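Local coordinates for ABC transporter substrate-binding protein (Streptococcus pneumoniae, PDB 4OHN) that binds histidine and probably delivers amino acids to an ABC uptake transporter as its extracellular substrate-binding component, at residues Phe161-Leu165 with Leu176-Tyr182; Lys125-Ala129 with Arg172-Leu177; Gly115-Ala119 with Asn197-Val201; Asp65-Lys69 with Ile81-Tyr85. One frame throughout, in Å; residues are numbered along the deposited sequence.

Overall arrangement
Interactions 1, 2 and 3 belong to one lobe of the protein and reach the same mixed sheet. Interaction 4 lies in the other lobe, across the bound histidine. Interactions 1, 2 and 4 are buried. Interactions 1 and 2 share Leu-176 and Leu-177 of strand 175-179. Interaction 2 is the sheet pairing of that strand, made mostly by backbone hydrogen bonds. Interaction 1 packs helix 161-169 on it through apolar and aromatic side chains. Interaction 4 is side-chain packing without a hydrogen bond between its segments; several of its polar groups turn to the ligand. Interaction 3 is a surface contact, a loop covering a strand with one long hydrogen bond. Interactions 1 and 4 do not touch, but both reach the histidine.

Interaction 1: residues Phe161-Leu165 with Leu176-Tyr182; sequences FNEAL and LLIDRVY. With HIS (histidine), chain B.
Segment 161-165 is the first turn of helix 161-169, closed by Leu-165 N to Phe-161 O at 2.8 Å. Segment 176-182 is extended through Asp-179 and then enters helix 180-189. The helix and strand 176-179 run roughly antiparallel, at 144° with axes 9.8 Å apart. Phe-161 lies nearest Ile-178 (CA-CA 7.5 Å), and Ala-164 nearest Leu-176 (7.2 Å).

Aromatic contacts centre on Phe-161 (chi1 m). Its ring edge meets the face of Tyr-182 (chi1 t) in a T-shaped pair, centroids 5.5 Å apart and planes at 58°. Phe-161 CB also makes a CH-pi contact over the Tyr-182 ring, 4.0 Å from its centroid. Ile-178 CG1 sits 3.6 Å from the Phe-161 centroid, over the face. Phe-28 adds a further ring beside Tyr-182.

Apolar packing continues along the helix. Ala-164 CB meets Leu-176 CD1 at 3.6 Å. Leu-165 CG touches Leu-176 CD2 at 3.6 Å, and Leu-165 CD1 reaches Tyr-182 CE2 at 3.5 Å.

Polar contacts are few. Tyr-182 OH donates to Asn-162 OD1 at 2.7 Å. Asp-179 (chi1 m) accepts from the bound histidine, N to OD2 at 2.7 Å.

The chemistry is that of an apolar helix-on-sheet core at a ligand pocket. At its edge, the Asp-179 carboxylate meets the amino group of the amino-acid ligand.

Interaction 2: residues Lys125-Ala129 with Arg172-Leu177; sequences KTLGA and RIDGLL
The Asp-174 side chain (chi1 m) accepts from the backbone just before the partner strand: Thr-126 N to Asp-174 OD2 is 2.9 Å and nearly straight at 176°. Thr-126 O takes two bonds in return, from Asp-174 N at 2.8 Å and Gly-175 N at 3.1 Å. One water joins Lys-125 NZ (3.2 Å) to Asp-174 OD1 (3.0 Å).

Regular parallel pairing follows. Gly-128 N donates to Gly-175 O at 2.9 Å, and Leu-177 N to Gly-128 O at 3.0 Å. Leu-127 pairs with Gly-175 (CA-CA 5.0 Å) and Gly-128 with Leu-176 (4.7 Å). The strand axes lie 4.7 Å apart and cross at -32°.

Packing is close around the glycine. Gly-128 CA lies 3.9 Å from Ile-173 CD1 (chi1 p, chi2 t), and an ideal CB there would clash with that atom. Gly-128 O is 3.4 Å from Leu-176 CD1. On the other face, Leu-127 CD1 is 4.4 Å from Leu-177 CB; both leucines are tp.

The pairing is part of the parallel beta-alpha portion of this lobe. Strand 127-130 runs between strands 155-158 and 175-179. Leu-127 and Leu-177 face Phe-139 of helix 134-141, whereas Leu-176 packs against helix 161-169.

Interaction 3: residues Gly115-Ala119 with Asn197-Val201; sequences GITTA and NVFTV
The second segment begins on strand 196-200 and runs on to Val-201; the loop 115-119 passes over it without regular structure. Asn-197 (chi1 m) points toward the loop. Its ND2 donates to Ile-116 O in a long bond of 3.3 Å (139°) and lies 3.6 Å from Thr-117 CG2. Asn-197 OD1 is hydrogen-bonded to Lys-112 NZ.

Val-198 points away from the loop. Phe-199 (chi1 p, chi2 -85°) turns toward it and lies against its backbone. Thr-117 O sits over one ring face, 3.5 Å from Phe-199 CD2. Ile-116 O approaches CE1 of Phe-199 at 3.5 Å, and Thr-118 N approaches its CE2 at the same distance. Ile-116 CG2 is 4.2 Å from Phe-199 CZ.

At Val-201 (chi1 m), CG1 meets Ala-119 CB at 3.9 Å; the CA atoms of this pair are 5.9 Å apart.

This is surface packing that joins the connection after strand 102-111 to that strand's sheet neighbour, 196-200. It depends chiefly on a phenylalanine ring lying against peptide groups, with one long side-chain-to-backbone hydrogen bond.

Interaction 4: residues Asp65-Lys69 with Ile81-Tyr85; sequences DWDLK and IWNGY. With HIS (histidine), chain B; ACT (acetate ion), chain D.
The histidine pocket takes part of its wall from this contact. Trp-66 lies in a short 3-10 turn, 66-68, that leads into helix 69-75. An Asx turn at Asp-65 overlaps its start, with Asp-67 N hydrogen-bonded to Asp-65 OD1 at 3.0 Å. Segment 81-85 leaves strand 80-81 as a loop. Lys-69 and Ile-81 have the nearest CA atoms (7.2 Å).

The Trp-66 side chain (chi1 t, chi2 -117°) reaches across. CH2 of Trp-66 meets Ile-81 CG2 at 3.7 Å, and its CZ2 meets Tyr-85 CD1 at 3.8 Å. The Trp-66 and Tyr-85 planes stand at 87°. Lys-69 CB touches Ile-81 CD1 at 3.8 Å. Lys-69 NZ donates to Trp-66 O at 2.8 Å.

The ligand imidazole covers one Trp-66 face. Trp-66 NE1 donates to ligand OXT at 3.1 Å. Ligand NE2 donates to Asn-83 OD1 (2.9 Å), and ligand N to Gly-84 O (2.8 Å). Tyr-85 OH donates to O of an acetate, probably from the crystallisation liquor, at 2.7 Å.

No hydrogen bond joins the segments. Loops lining an interlobe ligand site are typical of periplasmic-binding-protein folds.

Interaction 1: residues Phe161-Leu165 with Leu176-Tyr182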
loop_
_atom_site.group_PDB
_atom_site.type_symbol
_atom_site.label_atom_id
_atom_site.label_comp_id
_atom_site.label_asym_id
_atom_site.label_seq_id
_atom_site.Cartn_x
_atom_site.Cartn_y
_atom_site.Cartn_z
ATOM N N PHE A 161 0.208 -10.128 2.530
ATOM C CA PHE A 161 -1.207 -10.360 2.760
ATOM C C PHE A 161 -1.698 -11.664 2.126
ATOM O O PHE A 161 -2.660 -12.268 2.638
ATOM C CB PHE A 161 -2.014 -9.154 2.280
ATOM C CG PHE A 161 -1.983 -7.994 3.237
ATOM C CD1 PHE A 161 -2.448 -8.132 4.534
ATOM C CD2 PHE A 161 -1.511 -6.765 2.836
ATOM C CE1 PHE A 161 -2.454 -7.061 5.396
ATOM C CE2 PHE A 161 -1.509 -5.697 3.699
ATOM C CZ PHE A 161 -1.967 -5.843 4.976
ATOM N N ASN A 162 -1.081 -12.111 1.041
ATOM C CA ASN A 162 -1.557 -13.327 0.392
ATOM C C ASN A 162 -1.466 -14.515 1.326
ATOM O O ASN A 162 -2.384 -15.335 1.412
ATOM C CB ASN A 162 -0.789 -13.589 -0.882
ATOM C CG ASN A 162 -0.913 -12.467 -1.848
ATOM O OD1 ASN A 162 -0.566 -11.341 -1.518
ATOM N ND2 ASN A 162 -1.433 -12.744 -3.021
ATOM N N GLU A 163 -0.358 -14.625 2.041
ATOM C CA GLU A 163 -0.219 -15.697 3.010
ATOM C C GLU A 163 -1.215 -15.545 4.135
ATOM O O GLU A 163 -1.814 -16.521 4.578
ATOM C CB GLU A 163 1.203 -15.739 3.575
ATOM C CG GLU A 163 1.408 -16.927 4.480
ATOM C CD GLU A 163 2.670 -16.876 5.306
ATOM O OE1 GLU A 163 3.479 -15.928 5.167
ATOM O OE2 GLU A 163 2.875 -17.826 6.098
ATOM N N ALA A 164 -1.373 -14.322 4.636
ATOM C CA ALA A 164 -2.328 -14.071 5.706
ATOM C C ALA A 164 -3.741 -14.503 5.286
ATOM O O ALA A 164 -4.508 -15.060 6.077
ATOM C CB ALA A 164 -2.322 -12.609 6.086
ATOM N N LEU A 165 -4.084 -14.241 4.031
ATOM C CA LEU A 165 -5.396 -14.591 3.505
ATOM C C LEU A 165 -5.579 -16.109 3.358
ATOM O O LEU A 165 -6.668 -16.612 3.627
ATOM C CB LEU A 165 -5.646 -13.884 2.176
ATOM C CG LEU A 165 -6.046 -12.415 2.373
ATOM C CD1 LEU A 165 -5.787 -11.596 1.101
ATOM C CD2 LEU A 165 -7.500 -12.281 2.810
ATOM N N LEU A 176 -8.377 -10.596 9.736
ATOM C CA LEU A 176 -7.176 -10.029 9.136
ATOM C C LEU A 176 -7.342 -8.519 8.993
ATOM O O LEU A 176 -8.312 -8.054 8.393
ATOM C CB LEU A 176 -6.920 -10.675 7.763
ATOM C CG LEU A 176 -5.754 -10.104 6.949
ATOM C CD1 LEU A 176 -4.426 -10.183 7.689
ATOM C CD2 LEU A 176 -5.690 -10.859 5.602
ATOM N N LEU A 177 -6.395 -7.781 9.565
ATOM C CA LEU A 177 -6.344 -6.328 9.407
ATOM C C LEU A 177 -5.589 -6.006 8.124
ATOM O O LEU A 177 -4.424 -6.384 7.990
ATOM C CB LEU A 177 -5.656 -5.713 10.625
ATOM C CG LEU A 177 -5.622 -4.182 10.723
ATOM C CD1 LEU A 177 -7.037 -3.613 10.785
ATOM C CD2 LEU A 177 -4.817 -3.755 11.940
ATOM N N ILE A 178 -6.227 -5.327 7.194
ATOM C CA ILE A 178 -5.719 -5.199 5.831
ATOM C C ILE A 178 -6.268 -3.951 5.145
ATOM O O ILE A 178 -7.345 -3.460 5.474
ATOM C CB ILE A 178 -6.060 -6.490 5.033
ATOM C CG1 ILE A 178 -5.498 -6.462 3.606
ATOM C CG2 ILE A 178 -7.552 -6.744 5.029
ATOM C CD1 ILE A 178 -5.593 -7.814 2.899
ATOM N N ASP A 179 -5.532 -3.415 4.183
ATOM C CA ASP A 179 -5.999 -2.302 3.383
ATOM C C ASP A 179 -7.267 -2.640 2.614
ATOM O O ASP A 179 -7.348 -3.674 1.960
ATOM C CB ASP A 179 -4.904 -1.884 2.386
ATOM C CG ASP A 179 -3.609 -1.586 3.062
ATOM O OD1 ASP A 179 -2.989 -2.518 3.583
ATOM O OD2 ASP A 179 -3.216 -0.407 3.065
ATOM N N ARG A 180 -8.249 -1.740 2.642
ATOM C CA ARG A 180 -9.497 -1.950 1.925
ATOM C C ARG A 180 -9.269 -2.097 0.427
ATOM O O ARG A 180 -9.901 -2.913 -0.215
ATOM C CB ARG A 180 -10.489 -0.829 2.230
ATOM C CG ARG A 180 -11.934 -1.133 1.803
ATOM C CD ARG A 180 -12.893 -0.089 2.400
ATOM N NE ARG A 180 -14.254 -0.581 2.574
ATOM C CZ ARG A 180 -15.162 0.009 3.346
ATOM N NH1 ARG A 180 -14.848 1.100 4.025
ATOM N NH2 ARG A 180 -16.383 -0.495 3.447
ATOM N N VAL A 181 -8.361 -1.317 -0.162
ATOM C CA VAL A 181 -8.169 -1.426 -1.609
ATOM C C VAL A 181 -7.695 -2.812 -1.988
ATOM O O VAL A 181 -8.088 -3.357 -3.005
ATOM C CB VAL A 181 -7.181 -0.396 -2.210
ATOM C CG1 VAL A 181 -7.675 1.023 -1.972
ATOM C CG2 VAL A 181 -5.748 -0.608 -1.691
ATOM N N TYR A 182 -6.842 -3.392 -1.160
ATOM C CA TYR A 182 -6.386 -4.744 -1.444
ATOM C C TYR A 182 -7.530 -5.740 -1.290
ATOM O O TYR A 182 -7.787 -6.547 -2.180
ATOM C CB TYR A 182 -5.209 -5.085 -0.527
ATOM C CG TYR A 182 -4.573 -6.443 -0.740
ATOM C CD1 TYR A 182 -3.244 -6.579 -1.068
ATOM C CD2 TYR A 182 -5.300 -7.601 -0.615
ATOM C CE1 TYR A 182 -2.682 -7.843 -1.259
ATOM C CE2 TYR A 182 -4.758 -8.803 -0.808
ATOM C CZ TYR A 182 -3.473 -8.935 -1.130
ATOM O OH TYR A 182 -2.977 -10.232 -1.307
HETATM N N HIS B . -0.671 0.473 3.005
HETATM C CA HIS B . 0.144 -0.429 3.856
HETATM C C HIS B . 1.516 0.158 4.102
HETATM O O HIS B . 1.824 1.242 3.558
HETATM C CB HIS B . 0.194 -1.875 3.308
HETATM C CG HIS B . 1.104 -2.136 2.144
HETATM N ND1 HIS B . 1.792 -3.334 2.031
HETATM C CD2 HIS B . 1.377 -1.445 1.009
HETATM C CE1 HIS B . 2.467 -3.348 0.899
HETATM N NE2 HIS B . 2.228 -2.216 0.255
HETATM O OXT HIS B . 2.279 -0.475 4.863
#

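Interaction 2: residues Lys125-Ala129 with Arg172-Leu177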
loop_
_atom_site.group_PDB
_atom_site.type_symbol
_atom_site.label_atom_id
_atom_site.label_comp_id
_atom_site.label_asym_id
_atom_site.label_seq_id
_atom_site.Cartn_x
_atom_site.Cartn_y
_atom_site.Cartn_z
ATOM N N LYS A 125 -10.496 -13.755 19.879
ATOM C CA LYS A 125 -10.264 -14.359 18.561
ATOM C C LYS A 125 -8.865 -13.984 18.046
ATOM O O LYS A 125 -8.245 -13.044 18.535
ATOM C CB LYS A 125 -11.333 -13.891 17.565
ATOM C CG LYS A 125 -12.767 -14.269 17.947
ATOM C CD LYS A 125 -12.973 -15.768 17.866
ATOM C CE LYS A 125 -14.422 -16.145 18.113
ATOM N NZ LYS A 125 -14.535 -17.620 18.289
ATOM N N THR A 126 -8.365 -14.737 17.073
ATOM C CA THR A 126 -7.012 -14.589 16.552
ATOM C C THR A 126 -6.991 -13.604 15.390
ATOM O O THR A 126 -7.728 -13.755 14.405
ATOM C CB THR A 126 -6.464 -15.950 16.093
ATOM O OG1 THR A 126 -6.592 -16.887 17.167
ATOM C CG2 THR A 126 -4.986 -15.841 15.637
ATOM N N LEU A 127 -6.145 -12.579 15.514
ATOM C CA LEU A 127 -5.945 -11.575 14.476
ATOM C C LEU A 127 -4.647 -11.799 13.745
ATOM O O LEU A 127 -3.645 -12.173 14.356
ATOM C CB LEU A 127 -5.893 -10.190 15.145
ATOM C CG LEU A 127 -5.770 -9.011 14.175
ATOM C CD1 LEU A 127 -7.026 -8.833 13.405
ATOM C CD2 LEU A 127 -5.411 -7.743 14.947
ATOM N N GLY A 128 -4.662 -11.575 12.429
ATOM C CA GLY A 128 -3.455 -11.501 11.612
ATOM C C GLY A 128 -3.244 -10.109 11.033
ATOM O O GLY A 128 -4.161 -9.306 10.937
ATOM N N ALA A 129 -2.010 -9.851 10.616
ATOM C CA ALA A 129 -1.605 -8.566 10.029
ATOM C C ALA A 129 -0.341 -8.767 9.211
ATOM O O ALA A 129 0.418 -9.706 9.429
ATOM C CB ALA A 129 -1.322 -7.527 11.125
ATOM N N ARG A 172 -6.895 -20.425 10.452
ATOM C CA ARG A 172 -5.725 -20.311 11.310
ATOM C C ARG A 172 -5.716 -18.964 12.020
ATOM O O ARG A 172 -5.147 -18.833 13.113
ATOM C CB ARG A 172 -4.441 -20.504 10.511
ATOM C CG ARG A 172 -4.353 -21.861 9.848
ATOM C CD ARG A 172 -3.201 -21.897 8.845
ATOM N NE ARG A 172 -3.189 -23.164 8.119
ATOM C CZ ARG A 172 -2.914 -23.300 6.829
ATOM N NH1 ARG A 172 -2.590 -22.261 6.098
ATOM N NH2 ARG A 172 -2.938 -24.493 6.289
ATOM N N ILE A 173 -6.328 -17.965 11.398
ATOM C CA ILE A 173 -6.664 -16.686 12.029
ATOM C C ILE A 173 -8.155 -16.476 11.826
ATOM O O ILE A 173 -8.746 -17.049 10.900
ATOM C CB ILE A 173 -5.836 -15.484 11.501
ATOM C CG1 ILE A 173 -6.017 -15.305 9.989
ATOM C CG2 ILE A 173 -4.362 -15.703 11.840
ATOM C CD1 ILE A 173 -5.273 -14.106 9.412
ATOM N N ASP A 174 -8.773 -15.678 12.684
ATOM C CA ASP A 174 -10.202 -15.378 12.603
ATOM C C ASP A 174 -10.510 -14.069 11.885
ATOM O O ASP A 174 -11.604 -13.897 11.349
ATOM C CB ASP A 174 -10.787 -15.324 14.018
ATOM C CG ASP A 174 -10.645 -16.645 14.737
ATOM O OD1 ASP A 174 -11.174 -17.634 14.182
ATOM O OD2 ASP A 174 -10.024 -16.695 15.820
ATOM N N GLY A 175 -9.556 -13.141 11.924
ATOM C CA GLY A 175 -9.712 -11.856 11.263
ATOM C C GLY A 175 -8.357 -11.387 10.786
ATOM O O GLY A 175 -7.343 -11.698 11.373
ATOM N N LEU A 176 -8.377 -10.596 9.736
ATOM C CA LEU A 176 -7.176 -10.029 9.136
ATOM C C LEU A 176 -7.342 -8.519 8.993
ATOM O O LEU A 176 -8.312 -8.054 8.393
ATOM C CB LEU A 176 -6.920 -10.675 7.763
ATOM C CG LEU A 176 -5.754 -10.104 6.949
ATOM C CD1 LEU A 176 -4.426 -10.183 7.689
ATOM C CD2 LEU A 176 -5.690 -10.859 5.602
ATOM N N LEU A 177 -6.395 -7.781 9.565
ATOM C CA LEU A 177 -6.344 -6.328 9.407
ATOM C C LEU A 177 -5.589 -6.006 8.124
ATOM O O LEU A 177 -4.424 -6.384 7.990
ATOM C CB LEU A 177 -5.656 -5.713 10.625
ATOM C CG LEU A 177 -5.622 -4.182 10.723
ATOM C CD1 LEU A 177 -7.037 -3.613 10.785
ATOM C CD2 LEU A 177 -4.817 -3.755 11.940
HETATM O O HOH W 1 -12.982 -19.204 15.933
#

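Interaction 3: residues Gly115-Ala119 with Asn197-Val201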
loop_
_atom_site.group_PDB
_atom_site.type_symbol
_atom_site.label_atom_id
_atom_site.label_comp_id
_atom_site.label_asym_id
_atom_site.label_seq_id
_atom_site.Cartn_x
_atom_site.Cartn_y
_atom_site.Cartn_z
ATOM N N GLY A 115 -19.602 -15.044 11.475
ATOM C CA GLY A 115 -20.605 -14.134 11.994
ATOM C C GLY A 115 -20.052 -12.859 12.602
ATOM O O GLY A 115 -20.806 -12.122 13.217
ATOM N N ILE A 116 -18.760 -12.591 12.395
ATOM C CA ILE A 116 -18.091 -11.414 12.970
ATOM C C ILE A 116 -18.160 -10.264 11.981
ATOM O O ILE A 116 -17.564 -10.328 10.897
ATOM C CB ILE A 116 -16.608 -11.709 13.284
ATOM C CG1 ILE A 116 -16.483 -12.848 14.281
ATOM C CG2 ILE A 116 -15.925 -10.446 13.812
ATOM C CD1 ILE A 116 -15.079 -13.393 14.446
ATOM N N THR A 117 -18.875 -9.210 12.351
ATOM C CA THR A 117 -19.012 -8.020 11.518
ATOM C C THR A 117 -18.657 -6.747 12.295
ATOM O O THR A 117 -18.921 -5.640 11.842
ATOM C CB THR A 117 -20.436 -7.864 10.964
ATOM O OG1 THR A 117 -21.367 -7.706 12.038
ATOM C CG2 THR A 117 -20.829 -9.098 10.117
ATOM N N THR A 118 -18.075 -6.906 13.481
ATOM C CA THR A 118 -17.680 -5.774 14.302
ATOM C C THR A 118 -16.428 -6.150 15.070
ATOM O O THR A 118 -16.242 -7.315 15.410
ATOM C CB THR A 118 -18.815 -5.373 15.252
ATOM O OG1 THR A 118 -18.445 -4.176 15.953
ATOM C CG2 THR A 118 -19.123 -6.434 16.274
ATOM N N ALA A 119 -15.592 -5.167 15.384
ATOM C CA ALA A 119 -14.360 -5.408 16.142
ATOM C C ALA A 119 -14.658 -6.055 17.484
ATOM O O ALA A 119 -13.889 -6.904 17.941
ATOM C CB ALA A 119 -13.620 -4.101 16.358
ATOM N N ASN A 197 -16.642 -11.056 5.117
ATOM C CA ASN A 197 -17.053 -9.729 5.564
ATOM C C ASN A 197 -15.857 -8.801 5.545
ATOM O O ASN A 197 -14.762 -9.218 5.920
ATOM C CB ASN A 197 -17.603 -9.798 6.990
ATOM C CG ASN A 197 -18.852 -10.620 7.099
ATOM O OD1 ASN A 197 -19.735 -10.556 6.233
ATOM N ND2 ASN A 197 -18.951 -11.408 8.161
ATOM N N VAL A 198 -16.063 -7.571 5.115
ATOM C CA VAL A 198 -15.013 -6.560 5.025
ATOM C C VAL A 198 -15.570 -5.303 5.653
ATOM O O VAL A 198 -16.578 -4.772 5.179
ATOM C CB VAL A 198 -14.650 -6.277 3.536
ATOM C CG1 VAL A 198 -13.509 -5.271 3.454
ATOM C CG2 VAL A 198 -14.280 -7.578 2.791
ATOM N N PHE A 199 -14.963 -4.822 6.738
ATOM C CA PHE A 199 -15.543 -3.692 7.447
ATOM C C PHE A 199 -14.504 -2.874 8.192
ATOM O O PHE A 199 -13.516 -3.395 8.695
ATOM C CB PHE A 199 -16.643 -4.164 8.418
ATOM C CG PHE A 199 -16.185 -5.231 9.377
ATOM C CD1 PHE A 199 -16.194 -6.574 9.005
ATOM C CD2 PHE A 199 -15.760 -4.903 10.655
ATOM C CE1 PHE A 199 -15.758 -7.559 9.869
ATOM C CE2 PHE A 199 -15.328 -5.896 11.519
ATOM C CZ PHE A 199 -15.341 -7.214 11.129
ATOM N N THR A 200 -14.731 -1.568 8.264
ATOM C CA THR A 200 -13.845 -0.703 9.038
ATOM C C THR A 200 -14.126 -0.890 10.526
ATOM O O THR A 200 -15.167 -1.361 10.940
ATOM C CB THR A 200 -13.953 0.762 8.591
ATOM O OG1 THR A 200 -15.316 1.162 8.673
ATOM C CG2 THR A 200 -13.428 0.979 7.149
ATOM N N VAL A 201 -13.146 -0.494 11.341
ATOM C CA VAL A 201 -13.172 -0.712 12.777
ATOM C C VAL A 201 -12.778 0.543 13.547
ATOM O O VAL A 201 -12.383 0.494 14.713
ATOM C CB VAL A 201 -12.273 -1.899 13.187
ATOM C CG1 VAL A 201 -12.852 -3.225 12.657
ATOM C CG2 VAL A 201 -10.852 -1.696 12.732
#

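Interaction 4: residues Asp65-Lys69 with Ile81-Tyr85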
loop_
_atom_site.group_PDB
_atom_site.type_symbol
_atom_site.label_atom_id
_atom_site.label_comp_id
_atom_site.label_asym_id
_atom_site.label_seq_id
_atom_site.Cartn_x
_atom_site.Cartn_y
_atom_site.Cartn_z
ATOM N N ASP A 65 11.292 -6.898 0.019
ATOM C CA ASP A 65 10.685 -7.395 1.227
ATOM C C ASP A 65 10.092 -6.167 1.934
ATOM O O ASP A 65 10.818 -5.232 2.275
ATOM C CB ASP A 65 11.807 -8.040 2.056
ATOM C CG ASP A 65 11.374 -8.504 3.401
ATOM O OD1 ASP A 65 10.265 -8.225 3.846
ATOM O OD2 ASP A 65 12.200 -9.219 4.029
ATOM N N TRP A 66 8.783 -6.150 2.115
ATOM C CA TRP A 66 8.099 -4.977 2.665
ATOM C C TRP A 66 8.644 -4.637 4.054
ATOM O O TRP A 66 8.664 -3.468 4.432
ATOM C CB TRP A 66 6.583 -5.169 2.668
ATOM C CG TRP A 66 5.794 -3.917 2.862
ATOM C CD1 TRP A 66 4.960 -3.623 3.902
ATOM C CD2 TRP A 66 5.737 -2.796 1.966
ATOM N NE1 TRP A 66 4.404 -2.373 3.722
ATOM C CE2 TRP A 66 4.849 -1.859 2.527
ATOM C CE3 TRP A 66 6.344 -2.501 0.748
ATOM C CZ2 TRP A 66 4.570 -0.648 1.923
ATOM C CZ3 TRP A 66 6.064 -1.288 0.132
ATOM C CH2 TRP A 66 5.179 -0.373 0.711
ATOM N N ASP A 67 9.142 -5.627 4.784
ATOM C CA ASP A 67 9.746 -5.403 6.093
ATOM C C ASP A 67 10.979 -4.519 6.043
ATOM O O ASP A 67 11.340 -3.891 7.048
ATOM C CB ASP A 67 10.126 -6.744 6.742
ATOM C CG ASP A 67 8.930 -7.605 7.107
ATOM O OD1 ASP A 67 7.814 -7.068 7.257
ATOM O OD2 ASP A 67 9.143 -8.835 7.303
ATOM N N LEU A 68 11.658 -4.519 4.908
ATOM C CA LEU A 68 12.952 -3.871 4.759
ATOM C C LEU A 68 12.892 -2.556 3.993
ATOM O O LEU A 68 13.943 -1.981 3.663
ATOM C CB LEU A 68 13.917 -4.818 4.031
ATOM C CG LEU A 68 14.042 -6.240 4.577
ATOM C CD1 LEU A 68 15.189 -6.973 3.890
ATOM C CD2 LEU A 68 14.234 -6.272 6.077
ATOM N N LYS A 69 11.700 -2.059 3.703
ATOM C CA LYS A 69 11.560 -0.927 2.785
ATOM C C LYS A 69 12.327 0.318 3.214
ATOM O O LYS A 69 12.948 0.956 2.376
ATOM C CB LYS A 69 10.090 -0.616 2.532
ATOM C CG LYS A 69 9.325 -0.201 3.756
ATOM C CD LYS A 69 7.840 -0.261 3.490
ATOM C CE LYS A 69 7.017 -0.164 4.756
ATOM N NZ LYS A 69 7.269 -1.324 5.664
ATOM N N ILE A 81 9.653 4.436 -2.609
ATOM C CA ILE A 81 8.689 3.417 -2.208
ATOM C C ILE A 81 7.338 3.853 -2.793
ATOM O O ILE A 81 6.823 4.920 -2.457
ATOM C CB ILE A 81 8.584 3.269 -0.686
ATOM C CG1 ILE A 81 9.951 2.946 -0.062
ATOM C CG2 ILE A 81 7.539 2.214 -0.321
ATOM C CD1 ILE A 81 9.985 3.055 1.448
ATOM N N TRP A 82 6.774 3.036 -3.671
ATOM C CA TRP A 82 5.552 3.429 -4.396
ATOM C C TRP A 82 4.757 2.155 -4.624
ATOM O O TRP A 82 5.079 1.367 -5.529
ATOM C CB TRP A 82 5.915 4.118 -5.726
ATOM C CG TRP A 82 4.782 4.858 -6.378
ATOM C CD1 TRP A 82 3.448 4.611 -6.239
ATOM C CD2 TRP A 82 4.904 5.940 -7.295
ATOM N NE1 TRP A 82 2.727 5.509 -7.004
ATOM C CE2 TRP A 82 3.612 6.322 -7.668
ATOM C CE3 TRP A 82 5.996 6.656 -7.812
ATOM C CZ2 TRP A 82 3.381 7.392 -8.521
ATOM C CZ3 TRP A 82 5.753 7.719 -8.669
ATOM C CH2 TRP A 82 4.466 8.068 -9.005
ATOM N N ASN A 83 3.763 1.928 -3.767
ATOM C CA ASN A 83 3.046 0.652 -3.696
ATOM C C ASN A 83 1.972 0.735 -2.635
ATOM O O ASN A 83 2.009 0.041 -1.621
ATOM C CB ASN A 83 4.044 -0.463 -3.335
ATOM C CG ASN A 83 3.460 -1.859 -3.349
ATOM O OD1 ASN A 83 3.507 -2.552 -2.326
ATOM N ND2 ASN A 83 2.963 -2.305 -4.496
ATOM N N GLY A 84 0.981 1.579 -2.837
ATOM C CA GLY A 84 -0.004 1.797 -1.792
ATOM C C GLY A 84 0.649 2.115 -0.459
ATOM O O GLY A 84 0.261 1.561 0.581
ATOM N N TYR A 85 1.623 3.022 -0.498
ATOM C CA TYR A 85 2.419 3.330 0.679
ATOM C C TYR A 85 1.693 4.395 1.507
ATOM O O TYR A 85 1.585 5.562 1.099
ATOM C CB TYR A 85 3.808 3.785 0.247
ATOM C CG TYR A 85 4.855 3.983 1.324
ATOM C CD1 TYR A 85 4.992 3.110 2.397
ATOM C CD2 TYR A 85 5.767 5.011 1.222
ATOM C CE1 TYR A 85 5.995 3.282 3.342
ATOM C CE2 TYR A 85 6.763 5.189 2.156
ATOM C CZ TYR A 85 6.872 4.329 3.215
ATOM O OH TYR A 85 7.867 4.550 4.118
HETATM N N HIS B . -0.671 0.473 3.005
HETATM C CA HIS B . 0.144 -0.429 3.856
HETATM C C HIS B . 1.516 0.158 4.102
HETATM O O HIS B . 1.824 1.242 3.558
HETATM C CB HIS B . 0.194 -1.875 3.308
HETATM C CG HIS B . 1.104 -2.136 2.144
HETATM N ND1 HIS B . 1.792 -3.334 2.031
HETATM C CD2 HIS B . 1.377 -1.445 1.009
HETATM C CE1 HIS B . 2.467 -3.348 0.899
HETATM N NE2 HIS B . 2.228 -2.216 0.255
HETATM O OXT HIS B . 2.279 -0.475 4.863
HETATM C C ACT D . 8.908 3.063 7.033
HETATM O O ACT D . 8.128 2.782 6.114
HETATM O OXT ACT D . 8.848 2.308 8.026
HETATM C CH3 ACT D . 9.841 4.232 6.937
#